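Local coordinates for CurM Sulfotransferase (Moorea producta, PDB 4GBM), which probably transfers a sulfonate group from the donor PAPS to an intermediate of curacin biosynthesis, as the sulfotransferase domain of a polyketide synthase, at residues A[57-62]-A[89-94]; A[34-39]-A[152-157]; A[188-193]-A[289-294]; A[158-163]-A[233-238]. The protein carries 2 engineered substitutions. One frame throughout, in Å; residues are numbered along the deposited sequence. Where two conformers were deposited one is given.

Contact 1: A[57-62]-A[89-94]; sequences SLFSPP and QKTFME. With SO4 (sulfate ion), chain Q.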
loop_
_atom_site.group_PDB
_atom_site.type_symbol
_atom_site.label_atom_id
_atom_site.label_comp_id
_atom_site.label_asym_id
_atom_site.label_seq_id
_atom_site.Cartn_x
_atom_site.Cartn_y
_atom_site.Cartn_z
ATOM N N SER A 57 -10.369 -0.065 -15.420
ATOM C CA SER A 57 -10.222 -1.521 -15.280
ATOM C C SER A 57 -9.857 -1.947 -13.864
ATOM O O SER A 57 -9.793 -3.144 -13.570
ATOM C CB SER A 57 -9.149 -2.054 -16.236
ATOM O OG SER A 57 -9.500 -1.839 -17.593
ATOM N N LEU A 58 -9.602 -0.964 -13.007
ATOM C CA LEU A 58 -9.055 -1.222 -11.673
ATOM C C LEU A 58 -9.963 -0.664 -10.591
ATOM O O LEU A 58 -10.742 0.263 -10.833
ATOM C CB LEU A 58 -7.649 -0.613 -11.548
ATOM C CG LEU A 58 -6.591 -1.010 -12.593
ATOM C CD1 LEU A 58 -5.279 -0.289 -12.311
ATOM C CD2 LEU A 58 -6.373 -2.524 -12.645
ATOM N N PHE A 59 -9.883 -1.251 -9.401
ATOM C CA PHE A 59 -10.540 -0.695 -8.229
ATOM C C PHE A 59 -9.503 -0.641 -7.129
ATOM O O PHE A 59 -8.982 -1.674 -6.730
ATOM C CB PHE A 59 -11.733 -1.548 -7.792
ATOM C CG PHE A 59 -12.478 -0.968 -6.630
ATOM C CD1 PHE A 59 -12.172 -1.353 -5.329
ATOM C CD2 PHE A 59 -13.467 -0.008 -6.833
ATOM C CE1 PHE A 59 -12.849 -0.803 -4.246
ATOM C CE2 PHE A 59 -14.154 0.546 -5.751
ATOM C CZ PHE A 59 -13.844 0.146 -4.456
ATOM N N SER A 60 -9.188 0.564 -6.660
ATOM C CA SER A 60 -8.010 0.770 -5.817
ATOM C C SER A 60 -8.359 1.621 -4.586
ATOM O O SER A 60 -8.219 2.853 -4.616
ATOM C CB SER A 60 -6.906 1.421 -6.662
ATOM O OG SER A 60 -5.682 1.498 -5.967
ATOM N N PRO A 61 -8.836 0.971 -3.510
ATOM C CA PRO A 61 -9.350 1.675 -2.336
ATOM C C PRO A 61 -8.289 1.961 -1.269
ATOM O O PRO A 61 -7.182 1.423 -1.347
ATOM C CB PRO A 61 -10.367 0.674 -1.771
ATOM C CG PRO A 61 -9.750 -0.658 -2.063
ATOM C CD PRO A 61 -9.093 -0.484 -3.427
ATOM N N PRO A 62 -8.635 2.785 -0.255
ATOM C CA PRO A 62 -7.814 2.843 0.957
ATOM C C PRO A 62 -7.755 1.456 1.598
ATOM O O PRO A 62 -8.581 0.588 1.273
ATOM C CB PRO A 62 -8.586 3.805 1.876
ATOM C CG PRO A 62 -9.549 4.528 0.987
ATOM C CD PRO A 62 -9.870 3.581 -0.129
ATOM N N GLN A 89 -15.453 0.198 4.476
ATOM C CA GLN A 89 -16.725 0.931 4.484
ATOM C C GLN A 89 -16.914 1.752 3.206
ATOM O O GLN A 89 -17.976 1.701 2.587
ATOM C CB GLN A 89 -16.819 1.821 5.723
ATOM C CG GLN A 89 -18.193 2.395 5.985
ATOM C CD GLN A 89 -18.218 3.305 7.202
ATOM O OE1 GLN A 89 -18.256 4.527 7.076
ATOM N NE2 GLN A 89 -18.187 2.709 8.389
ATOM N N LYS A 90 -15.872 2.485 2.803
ATOM C CA LYS A 90 -15.910 3.274 1.573
ATOM C C LYS A 90 -16.052 2.410 0.332
ATOM O O LYS A 90 -16.712 2.810 -0.632
ATOM C CB LYS A 90 -14.666 4.166 1.450
ATOM C CG LYS A 90 -14.695 5.375 2.370
ATOM C CD LYS A 90 -13.426 6.203 2.231
ATOM C CE LYS A 90 -13.472 7.430 3.131
ATOM N NZ LYS A 90 -14.583 8.355 2.782
ATOM N N THR A 91 -15.428 1.229 0.353
ATOM C CA THR A 91 -15.529 0.302 -0.768
ATOM C C THR A 91 -16.981 -0.097 -1.020
ATOM O O THR A 91 -17.472 0.040 -2.141
ATOM C CB THR A 91 -14.620 -0.934 -0.575
ATOM O OG1 THR A 91 -13.253 -0.522 -0.689
ATOM C CG2 THR A 91 -14.903 -1.992 -1.628
ATOM N N PHE A 92 -17.673 -0.565 0.020
ATOM C CA PHE A 92 -19.076 -0.942 -0.133
ATOM C C PHE A 92 -19.971 0.249 -0.497
ATOM O O PHE A 92 -20.939 0.090 -1.242
ATOM C CB PHE A 92 -19.598 -1.678 1.110
ATOM C CG PHE A 92 -19.131 -3.109 1.214
ATOM C CD1 PHE A 92 -19.449 -4.038 0.223
ATOM C CD2 PHE A 92 -18.385 -3.531 2.309
ATOM C CE1 PHE A 92 -19.017 -5.359 0.321
ATOM C CE2 PHE A 92 -17.948 -4.852 2.415
ATOM C CZ PHE A 92 -18.266 -5.765 1.423
ATOM N N MET A 93 -19.629 1.437 0.002
ATOM C CA MET A 93 -20.337 2.667 -0.378
ATOM C C MET A 93 -20.256 2.938 -1.876
ATOM O O MET A 93 -21.264 3.257 -2.501
ATOM C CB MET A 93 -19.795 3.878 0.374
ATOM C CG MET A 93 -20.000 3.849 1.869
ATOM S SD MET A 93 -19.563 5.440 2.565
ATOM C CE MET A 93 -18.575 4.996 3.980
ATOM N N GLU A 94 -19.052 2.807 -2.441
ATOM C CA GLU A 94 -18.825 3.045 -3.870
ATOM C C GLU A 94 -19.520 2.005 -4.742
ATOM O O GLU A 94 -20.307 2.350 -5.631
ATOM C CB GLU A 94 -17.322 3.036 -4.193
ATOM C CG GLU A 94 -16.520 4.212 -3.650
ATOM C CD GLU A 94 -16.730 5.513 -4.419
ATOM O OE1 GLU A 94 -16.420 6.580 -3.849
ATOM O OE2 GLU A 94 -17.198 5.478 -5.583
HETATM S S SO4 Q . -14.467 -0.611 8.209
HETATM O O1 SO4 Q . -14.314 -2.002 7.800
HETATM O O2 SO4 Q . -13.394 -0.312 9.157
HETATM O O3 SO4 Q . -14.336 0.271 7.057
HETATM O O4 SO4 Q . -15.765 -0.482 8.860
#

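Contact 2: A[34-39]-A[152-157]; sequences IIFILS and ALFANS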
loop_
_atom_site.group_PDB
_atom_site.type_symbol
_atom_site.label_atom_id
_atom_site.label_comp_id
_atom_site.label_asym_id
_atom_site.label_seq_id
_atom_site.Cartn_x
_atom_site.Cartn_y
_atom_site.Cartn_z
ATOM N N ILE A 34 -5.386 -11.060 -7.823
ATOM C CA ILE A 34 -5.562 -9.611 -7.743
ATOM C C ILE A 34 -4.212 -8.932 -7.924
ATOM O O ILE A 34 -3.239 -9.572 -8.326
ATOM C CB ILE A 34 -6.269 -9.171 -6.429
ATOM C CG1 ILE A 34 -5.437 -9.527 -5.188
ATOM C CG2 ILE A 34 -7.687 -9.766 -6.365
ATOM C CD1 ILE A 34 -5.939 -8.864 -3.906
ATOM N N ILE A 35 -4.172 -7.628 -7.673
ATOM C CA ILE A 35 -2.926 -6.870 -7.738
ATOM C C ILE A 35 -2.588 -6.382 -6.336
ATOM O O ILE A 35 -3.438 -5.800 -5.666
ATOM C CB ILE A 35 -3.074 -5.665 -8.687
ATOM C CG1 ILE A 35 -3.410 -6.154 -10.099
ATOM C CG2 ILE A 35 -1.792 -4.810 -8.682
ATOM C CD1 ILE A 35 -4.089 -5.089 -10.982
ATOM N N PHE A 36 -1.360 -6.644 -5.885
ATOM C CA PHE A 36 -0.883 -6.115 -4.598
ATOM C C PHE A 36 0.159 -5.031 -4.802
ATOM O O PHE A 36 0.990 -5.131 -5.709
ATOM C CB PHE A 36 -0.259 -7.224 -3.747
ATOM C CG PHE A 36 -1.251 -8.208 -3.204
ATOM C CD1 PHE A 36 -1.973 -7.923 -2.047
ATOM C CD2 PHE A 36 -1.462 -9.427 -3.841
ATOM C CE1 PHE A 36 -2.896 -8.838 -1.540
ATOM C CE2 PHE A 36 -2.383 -10.352 -3.343
ATOM C CZ PHE A 36 -3.096 -10.062 -2.187
ATOM N N ILE A 37 0.112 -3.987 -3.976
ATOM C CA ILE A 37 1.225 -3.032 -3.917
ATOM C C ILE A 37 1.958 -3.279 -2.605
ATOM O O ILE A 37 1.385 -3.113 -1.526
ATOM C CB ILE A 37 0.780 -1.546 -4.003
ATOM C CG1 ILE A 37 0.126 -1.256 -5.358
ATOM C CG2 ILE A 37 1.991 -0.618 -3.787
ATOM C CD1 ILE A 37 -0.609 0.096 -5.443
ATOM N N LEU A 38 3.216 -3.699 -2.710
ATOM C CA LEU A 38 4.048 -3.963 -1.533
ATOM C C LEU A 38 5.121 -2.903 -1.380
ATOM O O LEU A 38 5.828 -2.574 -2.340
ATOM C CB LEU A 38 4.726 -5.328 -1.647
ATOM C CG LEU A 38 3.828 -6.545 -1.877
ATOM C CD1 LEU A 38 4.683 -7.790 -1.924
ATOM C CD2 LEU A 38 2.737 -6.663 -0.812
ATOM N N SER A 39 5.266 -2.385 -0.167
ATOM C CA SER A 39 6.285 -1.368 0.076
ATOM C C SER A 39 6.544 -1.165 1.542
ATOM O O SER A 39 5.761 -1.589 2.390
ATOM C CB SER A 39 5.841 -0.014 -0.508
ATOM O OG SER A 39 4.763 0.516 0.245
ATOM N N ALA A 152 -1.842 -17.812 -0.532
ATOM C CA ALA A 152 -2.726 -18.871 -0.046
ATOM C C ALA A 152 -4.175 -18.637 -0.454
ATOM O O ALA A 152 -4.918 -19.594 -0.693
ATOM C CB ALA A 152 -2.616 -19.014 1.467
ATOM N N LEU A 153 -4.570 -17.368 -0.539
ATOM C CA LEU A 153 -5.965 -17.016 -0.805
ATOM C C LEU A 153 -6.277 -16.821 -2.283
ATOM O O LEU A 153 -7.414 -17.034 -2.711
ATOM C CB LEU A 153 -6.353 -15.744 -0.041
ATOM C CG LEU A 153 -6.363 -15.792 1.490
ATOM C CD1 LEU A 153 -6.807 -14.451 2.058
ATOM C CD2 LEU A 153 -7.237 -16.919 2.016
ATOM N N PHE A 154 -5.268 -16.398 -3.040
ATOM C CA PHE A 154 -5.432 -15.988 -4.431
ATOM C C PHE A 154 -4.491 -16.761 -5.333
ATOM O O PHE A 154 -3.371 -17.101 -4.932
ATOM C CB PHE A 154 -5.103 -14.500 -4.608
ATOM C CG PHE A 154 -5.969 -13.570 -3.804
ATOM C CD1 PHE A 154 -7.196 -13.151 -4.300
ATOM C CD2 PHE A 154 -5.548 -13.097 -2.556
ATOM C CE1 PHE A 154 -8.007 -12.283 -3.566
ATOM C CE2 PHE A 154 -6.361 -12.221 -1.816
ATOM C CZ PHE A 154 -7.590 -11.820 -2.337
ATOM N N ALA A 155 -4.934 -17.003 -6.564
ATOM C CA ALA A 155 -4.100 -17.638 -7.565
ATOM C C ALA A 155 -3.590 -16.638 -8.600
ATOM O O ALA A 155 -4.369 -15.871 -9.167
ATOM C CB ALA A 155 -4.871 -18.766 -8.244
ATOM N N ASN A 156 -2.276 -16.667 -8.835
ATOM C CA ASN A 156 -1.601 -15.876 -9.870
ATOM C C ASN A 156 -1.764 -14.365 -9.746
ATOM O O ASN A 156 -1.840 -13.640 -10.743
ATOM C CB ASN A 156 -1.958 -16.382 -11.275
ATOM C CG ASN A 156 -1.467 -17.797 -11.520
ATOM O OD1 ASN A 156 -2.210 -18.763 -11.336
ATOM N ND2 ASN A 156 -0.200 -17.928 -11.908
ATOM N N SER A 157 -1.772 -13.877 -8.509
ATOM C CA SER A 157 -1.770 -12.424 -8.298
ATOM C C SER A 157 -0.502 -11.777 -8.852
ATOM O O SER A 157 0.543 -12.427 -8.987
ATOM C CB SER A 157 -1.888 -12.081 -6.810
ATOM O OG SER A 157 -3.119 -12.550 -6.288
#

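Contact 3: A[188-193]-A[289-294]; sequences NPYRVA and IQLPYP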
loop_
_atom_site.group_PDB
_atom_site.type_symbol
_atom_site.label_atom_id
_atom_site.label_comp_id
_atom_site.label_asym_id
_atom_site.label_seq_id
_atom_site.Cartn_x
_atom_site.Cartn_y
_atom_site.Cartn_z
ATOM N N ASN A 188 15.898 4.436 19.656
ATOM C CA ASN A 188 16.277 5.566 18.819
ATOM C C ASN A 188 15.338 5.639 17.619
ATOM O O ASN A 188 15.235 4.663 16.884
ATOM C CB ASN A 188 17.726 5.372 18.344
ATOM C CG ASN A 188 18.298 6.602 17.671
ATOM O OD1 ASN A 188 17.748 7.111 16.702
ATOM N ND2 ASN A 188 19.426 7.082 18.185
ATOM N N PRO A 189 14.647 6.786 17.421
ATOM C CA PRO A 189 13.650 6.876 16.338
ATOM C C PRO A 189 14.239 6.634 14.949
ATOM O O PRO A 189 13.592 6.021 14.092
ATOM C CB PRO A 189 13.142 8.322 16.438
ATOM C CG PRO A 189 13.489 8.764 17.806
ATOM C CD PRO A 189 14.731 8.040 18.196
ATOM N N TYR A 190 15.458 7.114 14.729
ATOM C CA TYR A 190 16.126 6.936 13.451
ATOM C C TYR A 190 16.459 5.474 13.192
ATOM O O TYR A 190 16.309 4.999 12.065
ATOM C CB TYR A 190 17.374 7.817 13.363
ATOM C CG TYR A 190 17.030 9.284 13.250
ATOM C CD1 TYR A 190 16.776 9.865 12.008
ATOM C CD2 TYR A 190 16.947 10.085 14.389
ATOM C CE1 TYR A 190 16.451 11.224 11.904
ATOM C CE2 TYR A 190 16.623 11.431 14.297
ATOM C CZ TYR A 190 16.380 11.992 13.055
ATOM O OH TYR A 190 16.065 13.330 12.977
ATOM N N ARG A 191 16.897 4.763 14.233
ATOM C CA ARG A 191 17.189 3.336 14.092
ATOM C C ARG A 191 15.913 2.512 13.934
ATOM O O ARG A 191 15.901 1.525 13.192
ATOM C CB ARG A 191 18.048 2.829 15.250
ATOM C CG ARG A 191 19.472 3.395 15.248
ATOM C CD ARG A 191 20.258 2.988 13.987
ATOM N NE ARG A 191 21.700 3.135 14.197
ATOM C CZ ARG A 191 22.602 3.332 13.237
ATOM N NH1 ARG A 191 22.235 3.420 11.960
ATOM N NH2 ARG A 191 23.887 3.452 13.569
ATOM N N VAL A 192 14.849 2.913 14.629
ATOM C CA VAL A 192 13.544 2.251 14.480
ATOM C C VAL A 192 13.050 2.397 13.041
ATOM O O VAL A 192 12.624 1.409 12.425
ATOM C CB VAL A 192 12.484 2.789 15.490
ATOM C CG1 VAL A 192 11.108 2.219 15.188
ATOM C CG2 VAL A 192 12.885 2.431 16.919
ATOM N N ALA A 193 13.128 3.620 12.508
ATOM C CA ALA A 193 12.733 3.897 11.126
ATOM C C ALA A 193 13.556 3.082 10.137
ATOM O O ALA A 193 13.019 2.516 9.182
ATOM C CB ALA A 193 12.849 5.395 10.810
ATOM N N ILE A 289 19.371 15.038 2.588
ATOM C CA ILE A 289 18.992 14.592 3.920
ATOM C C ILE A 289 20.242 14.191 4.703
ATOM O O ILE A 289 21.090 13.440 4.206
ATOM C CB ILE A 289 17.968 13.427 3.869
ATOM C CG1 ILE A 289 16.577 13.972 3.525
ATOM C CG2 ILE A 289 17.920 12.684 5.201
ATOM C CD1 ILE A 289 15.564 12.909 3.138
ATOM N N GLN A 290 20.353 14.722 5.916
ATOM C CA GLN A 290 21.442 14.381 6.819
ATOM C C GLN A 290 20.899 13.622 8.019
ATOM O O GLN A 290 20.264 14.207 8.901
ATOM C CB GLN A 290 22.187 15.642 7.269
ATOM C CG GLN A 290 22.889 16.375 6.134
ATOM C CD GLN A 290 23.915 15.507 5.423
ATOM O OE1 GLN A 290 24.750 14.859 6.061
ATOM N NE2 GLN A 290 23.856 15.491 4.094
ATOM N N LEU A 291 21.124 12.314 8.038
ATOM C CA LEU A 291 20.718 11.490 9.170
ATOM C C LEU A 291 21.794 11.567 10.253
ATOM O O LEU A 291 22.955 11.850 9.945
ATOM C CB LEU A 291 20.471 10.043 8.730
ATOM C CG LEU A 291 19.387 9.812 7.666
ATOM C CD1 LEU A 291 19.314 8.336 7.334
ATOM C CD2 LEU A 291 18.025 10.314 8.122
ATOM N N PRO A 292 21.415 11.339 11.526
ATOM C CA PRO A 292 22.413 11.453 12.602
ATOM C C PRO A 292 23.491 10.375 12.546
ATOM O O PRO A 292 24.617 10.611 12.979
ATOM C CB PRO A 292 21.581 11.297 13.880
ATOM C CG PRO A 292 20.348 10.591 13.456
ATOM C CD PRO A 292 20.068 11.051 12.053
ATOM N N TYR A 293 23.146 9.208 12.009
ATOM C CA TYR A 293 24.057 8.072 11.960
ATOM C C TYR A 293 24.126 7.495 10.547
ATOM O O TYR A 293 23.121 7.492 9.837
ATOM C CB TYR A 293 23.594 6.981 12.944
ATOM C CG TYR A 293 23.208 7.515 14.314
ATOM C CD1 TYR A 293 24.181 7.924 15.226
ATOM C CD2 TYR A 293 21.868 7.627 14.687
ATOM C CE1 TYR A 293 23.833 8.427 16.476
ATOM C CE2 TYR A 293 21.509 8.130 15.940
ATOM C CZ TYR A 293 22.497 8.528 16.826
ATOM O OH TYR A 293 22.153 9.027 18.068
ATOM N N PRO A 294 25.311 7.006 10.130
ATOM C CA PRO A 294 25.363 6.240 8.889
ATOM C C PRO A 294 24.466 5.010 9.020
ATOM O O PRO A 294 24.312 4.475 10.126
ATOM C CB PRO A 294 26.834 5.815 8.798
ATOM C CG PRO A 294 27.571 6.821 9.631
ATOM C CD PRO A 294 26.636 7.099 10.771
#

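Contact 4: A[158-163]-A[233-238]; sequences KYIYLV and SQLCDF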
loop_
_atom_site.group_PDB
_atom_site.type_symbol
_atom_site.label_atom_id
_atom_site.label_comp_id
_atom_site.label_asym_id
_atom_site.label_seq_id
_atom_site.Cartn_x
_atom_site.Cartn_y
_atom_site.Cartn_z
ATOM N N LYS A 158 -0.607 -10.491 -9.170
ATOM C CA LYS A 158 0.553 -9.712 -9.573
ATOM C C LYS A 158 0.970 -8.785 -8.441
ATOM O O LYS A 158 0.129 -8.277 -7.692
ATOM C CB LYS A 158 0.252 -8.910 -10.837
ATOM C CG LYS A 158 0.261 -9.757 -12.100
ATOM C CD LYS A 158 0.057 -8.892 -13.334
ATOM C CE LYS A 158 0.126 -9.720 -14.607
ATOM N NZ LYS A 158 -0.982 -10.712 -14.705
ATOM N N TYR A 159 2.276 -8.587 -8.324
ATOM C CA TYR A 159 2.857 -7.791 -7.252
ATOM C C TYR A 159 3.634 -6.615 -7.789
ATOM O O TYR A 159 4.558 -6.779 -8.590
ATOM C CB TYR A 159 3.774 -8.671 -6.407
ATOM C CG TYR A 159 3.002 -9.723 -5.678
ATOM C CD1 TYR A 159 2.490 -9.475 -4.410
ATOM C CD2 TYR A 159 2.763 -10.970 -6.258
ATOM C CE1 TYR A 159 1.762 -10.436 -3.732
ATOM C CE2 TYR A 159 2.032 -11.941 -5.589
ATOM C CZ TYR A 159 1.543 -11.669 -4.323
ATOM O OH TYR A 159 0.826 -12.620 -3.654
ATOM N N ILE A 160 3.232 -5.423 -7.355
ATOM C CA ILE A 160 3.982 -4.208 -7.632
ATOM C C ILE A 160 4.844 -3.918 -6.411
ATOM O O ILE A 160 4.314 -3.673 -5.324
ATOM C CB ILE A 160 3.040 -3.018 -7.886
ATOM C CG1 ILE A 160 2.089 -3.308 -9.049
ATOM C CG2 ILE A 160 3.846 -1.734 -8.140
ATOM C CD1 ILE A 160 0.919 -2.313 -9.119
ATOM N N TYR A 161 6.166 -3.938 -6.597
ATOM C CA TYR A 161 7.107 -3.684 -5.515
ATOM C C TYR A 161 7.577 -2.248 -5.634
ATOM O O TYR A 161 8.352 -1.911 -6.535
ATOM C CB TYR A 161 8.275 -4.679 -5.598
ATOM C CG TYR A 161 9.393 -4.504 -4.583
ATOM C CD1 TYR A 161 9.184 -3.869 -3.349
ATOM C CD2 TYR A 161 10.660 -5.015 -4.851
ATOM C CE1 TYR A 161 10.227 -3.731 -2.430
ATOM C CE2 TYR A 161 11.707 -4.887 -3.943
ATOM C CZ TYR A 161 11.481 -4.252 -2.734
ATOM O OH TYR A 161 12.523 -4.119 -1.862
ATOM N N LEU A 162 7.057 -1.407 -4.743
ATOM C CA LEU A 162 7.374 0.021 -4.720
ATOM C C LEU A 162 8.482 0.276 -3.704
ATOM O O LEU A 162 8.354 -0.094 -2.536
ATOM C CB LEU A 162 6.114 0.822 -4.374
ATOM C CG LEU A 162 6.256 2.335 -4.199
ATOM C CD1 LEU A 162 6.709 3.037 -5.486
ATOM C CD2 LEU A 162 4.936 2.905 -3.707
ATOM N N VAL A 163 9.570 0.888 -4.171
ATOM C CA VAL A 163 10.735 1.183 -3.334
ATOM C C VAL A 163 11.045 2.679 -3.323
ATOM O O VAL A 163 10.790 3.379 -4.303
ATOM C CB VAL A 163 12.005 0.384 -3.768
ATOM C CG1 VAL A 163 11.792 -1.109 -3.621
ATOM C CG2 VAL A 163 12.428 0.713 -5.193
ATOM N N SER A 233 3.146 3.825 -17.916
ATOM C CA SER A 233 3.005 3.110 -19.185
ATOM C C SER A 233 3.580 1.697 -19.072
ATOM O O SER A 233 2.957 0.727 -19.515
ATOM C CB SER A 233 3.670 3.879 -20.329
ATOM O OG SER A 233 3.486 3.199 -21.556
ATOM N N GLN A 234 4.758 1.587 -18.459
ATOM C CA GLN A 234 5.387 0.288 -18.229
ATOM C C GLN A 234 4.578 -0.568 -17.255
ATOM O O GLN A 234 4.494 -1.792 -17.420
ATOM C CB GLN A 234 6.830 0.462 -17.745
ATOM C CG GLN A 234 7.747 1.040 -18.822
ATOM C CD GLN A 234 9.189 1.226 -18.364
ATOM O OE1 GLN A 234 9.583 0.762 -17.296
ATOM N NE2 GLN A 234 9.982 1.910 -19.183
ATOM N N LEU A 235 3.985 0.072 -16.246
ATOM C CA LEU A 235 3.108 -0.632 -15.299
ATOM C C LEU A 235 1.854 -1.158 -16.004
ATOM O O LEU A 235 1.409 -2.282 -15.742
ATOM C CB LEU A 235 2.729 0.278 -14.123
ATOM C CG LEU A 235 1.755 -0.321 -13.100
ATOM C CD1 LEU A 235 2.356 -1.574 -12.461
ATOM C CD2 LEU A 235 1.400 0.714 -12.049
ATOM N N CYS A 236 1.293 -0.347 -16.896
ATOM C CA CYS A 236 0.114 -0.768 -17.665
ATOM C C CYS A 236 0.415 -2.005 -18.504
ATOM O O CYS A 236 -0.411 -2.917 -18.587
ATOM C CB CYS A 236 -0.404 0.365 -18.555
ATOM S SG CYS A 236 -1.369 1.596 -17.649
ATOM N N ASP A 237 1.597 -2.046 -19.119
ATOM C CA ASP A 237 2.007 -3.224 -19.892
ATOM C C ASP A 237 2.097 -4.457 -18.997
ATOM O O ASP A 237 1.646 -5.538 -19.380
ATOM C CB ASP A 237 3.336 -2.989 -20.621
ATOM C CG ASP A 237 3.236 -1.920 -21.706
ATOM O OD1 ASP A 237 2.120 -1.655 -22.203
ATOM O OD2 ASP A 237 4.286 -1.346 -22.069
ATOM N N PHE A 238 2.646 -4.280 -17.797
ATOM C CA PHE A 238 2.751 -5.377 -16.833
ATOM C C PHE A 238 1.373 -5.901 -16.406
ATOM O O PHE A 238 1.151 -7.122 -16.304
ATOM C CB PHE A 238 3.562 -4.909 -15.620
ATOM C CG PHE A 238 3.514 -5.846 -14.453
ATOM C CD1 PHE A 238 4.132 -7.093 -14.516
ATOM C CD2 PHE A 238 2.859 -5.469 -13.280
ATOM C CE1 PHE A 238 4.095 -7.954 -13.421
ATOM C CE2 PHE A 238 2.815 -6.323 -12.173
ATOM C CZ PHE A 238 3.431 -7.571 -12.252
#

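Contact 1: A[57-62]-A[89-94]
Phe59 and Thr91 make the main contact between the edge strand 58-59 and helix 87-96. The methyl CG2 of Thr91 lies 3.5 Å from CE1 of the Phe59 ring. The hydroxyl OG1 of Thr91 sits at the ring edge, in its plane, 3.6 Å from CE1 of Phe59. The same OG1 is 3.3 Å from CB of Pro61. CB of Glu94 meets the ring edge near CE2 of Phe59. Phe59 points its CB at the helix, and CG stands anti to the backbone N (chi1 -177°). Its backbone is bonded to Leu132 and Val134, on the neighbouring strand 132-136 of the parallel sheet. Thr91 OG1 lies beside its own backbone N and is hydrogen-bonded to Gly87 O, one turn back. At the helix start, Gln89 N donates to O3 of a sulfate ion at 2.8 Å, and Arg75 binds that ion too. No hydrogen bond joins the two segments. Their attraction is therefore apolar packing, with the hydroxyl of Thr91 satisfied within its own helix.

Contact 2: A[34-39]-A[152-157]
Phe154, the first residue to leave the helix 144-153, packs on Ile34 and Phe36 at the start of the sheet's central strand 35-39. The fold is the parallel alpha/beta sheet of the sulfotransferases, a family of the P-loop clan, and the 152-157 segment leads from that helix into strand 158-163. The Phe154 ring meets Ile34 with one face. CD1 of Ile34 lies 4.0 Å from the centroid of the Phe154 ring, 21° off its normal, in a CH-pi contact displaced toward CZ. CG2 of Ile34 also touches Phe154, 3.8 Å from its CE1. Phe36 comes with its edge toward the face of Phe154. This is an offset edge-to-face pair, with planes at 75° and CZ of Phe36 3.9 Å from CD2 of Phe154. Tyr121 adds a further edge-to-face partner to Phe154. An alanine at Phe154 would probably leave a gap beside Ile34 CD1 and deprive the Phe36 edge of its aromatic partner. Three residues on, Ser157 turns its side chain to the strand. Its OG lies at the edge of the Phe36 ring, 3.7 Å from CE2 of Phe36. The same OG accepts the N-H of Ile34, with Ile34 N 3.1 Å from Ser157 OG and an angle of 160° at the hydrogen.

Contact 3: A[188-193]-A[289-294]
Tyr190 and Pro292 form the tight part of this contact. The proline ring lies over one face of the tyrosine. CD of Pro292 is 3.6 Å from the centroid of the Tyr190 ring, only 14° off the ring normal, a close CH-pi contact. CG of Pro292 lies on the same side, 3.6 Å from CD2 of Tyr190. Leu291 adds CD2, 4.1 Å from CD1 of Tyr190. An alanine in place of Tyr190 would probably leave Pro292 without the flat surface it rests on and take away one packing partner of Leu291. The other half is looser and more polar; the whole contact lies at the surface. The side chains of Asn188 and Tyr293 approach tip to tip, the amide and ring planes 71° apart, but the bond from ND2 of Asn188 to OH of Tyr293 is weak at 3.4 Å. OD1 of Asn188 caps the helix through a weak bond from Tyr190 N. Arg191 makes the firmer polar link. NH1 of Arg191 donates to Pro294 O at 3.0 Å, the oxygen lying near the guanidinium plane. CB of Tyr293 lies over one face of that group. The same NH1 forms a salt bridge with Glu194. The contact fastens the loop before helix 297-305 to the first turn of helix 189-208. Helix 166-175 lies beside both segments, with Val174 against Tyr190 and Tyr167 against Leu291.

Contact 4: A[158-163]-A[233-238]
Helix 228-239 packs on the parallel sheet through this contact with strand 158-163, as Phe238 and Leu235 meet Lys158 and Ile160. CD of Lys158 lies over one face of the Phe238 ring, 4.0 Å from its centroid, a CH-pi contact offset toward the rim. The two side chains slide past each other in opposite directions. CB of Lys158 is 3.7 Å from CZ of Phe238. Phe238 points its CB toward the strand, with CG anti to the backbone N (chi1 169°). In this alpha/beta fold, strand 158-163 sits between strands 35-39 and 216-220, and the helix runs nearly antiparallel to it: the segment axes make 157° and approach to 10.9 Å. His217, on strand 216-220, stacks on Phe238. Nearer the start of the helix segment, Ile160 and Leu235 cross at about a right angle, with CD1 of Ile160 3.7 Å from CD1 of Leu235. Ile219 touches both of these side chains.

Contacts 1, 2 and 4 all reach the same five-stranded parallel sheet. Contacts 2 and 4 are the closest pair, with centres about 12 Å apart. Their strands 35-39 and 158-163 are neighbours, probably joined by hydrogen bonds from Ile160 N to Phe36 O and from Leu38 N to Ile160 O, both 2.8 Å. Contact 1 touches contact 2 where Leu58 CD2 packs 3.8 Å from Ile35 CD1. Contact 3 lies apart on the surface, its centre about 36 Å from that of contact 1. Adenosine-3'-5'-diphosphate lies about 11 Å from the side chain of Pro62 in contact 1. The side chain of Leu291 in contact 3 is about 12 Å from adenosine-3'-5'-diphosphate. The side chain of Ile160 in contact 4 is also about 12 Å from adenosine-3'-5'-diphosphate.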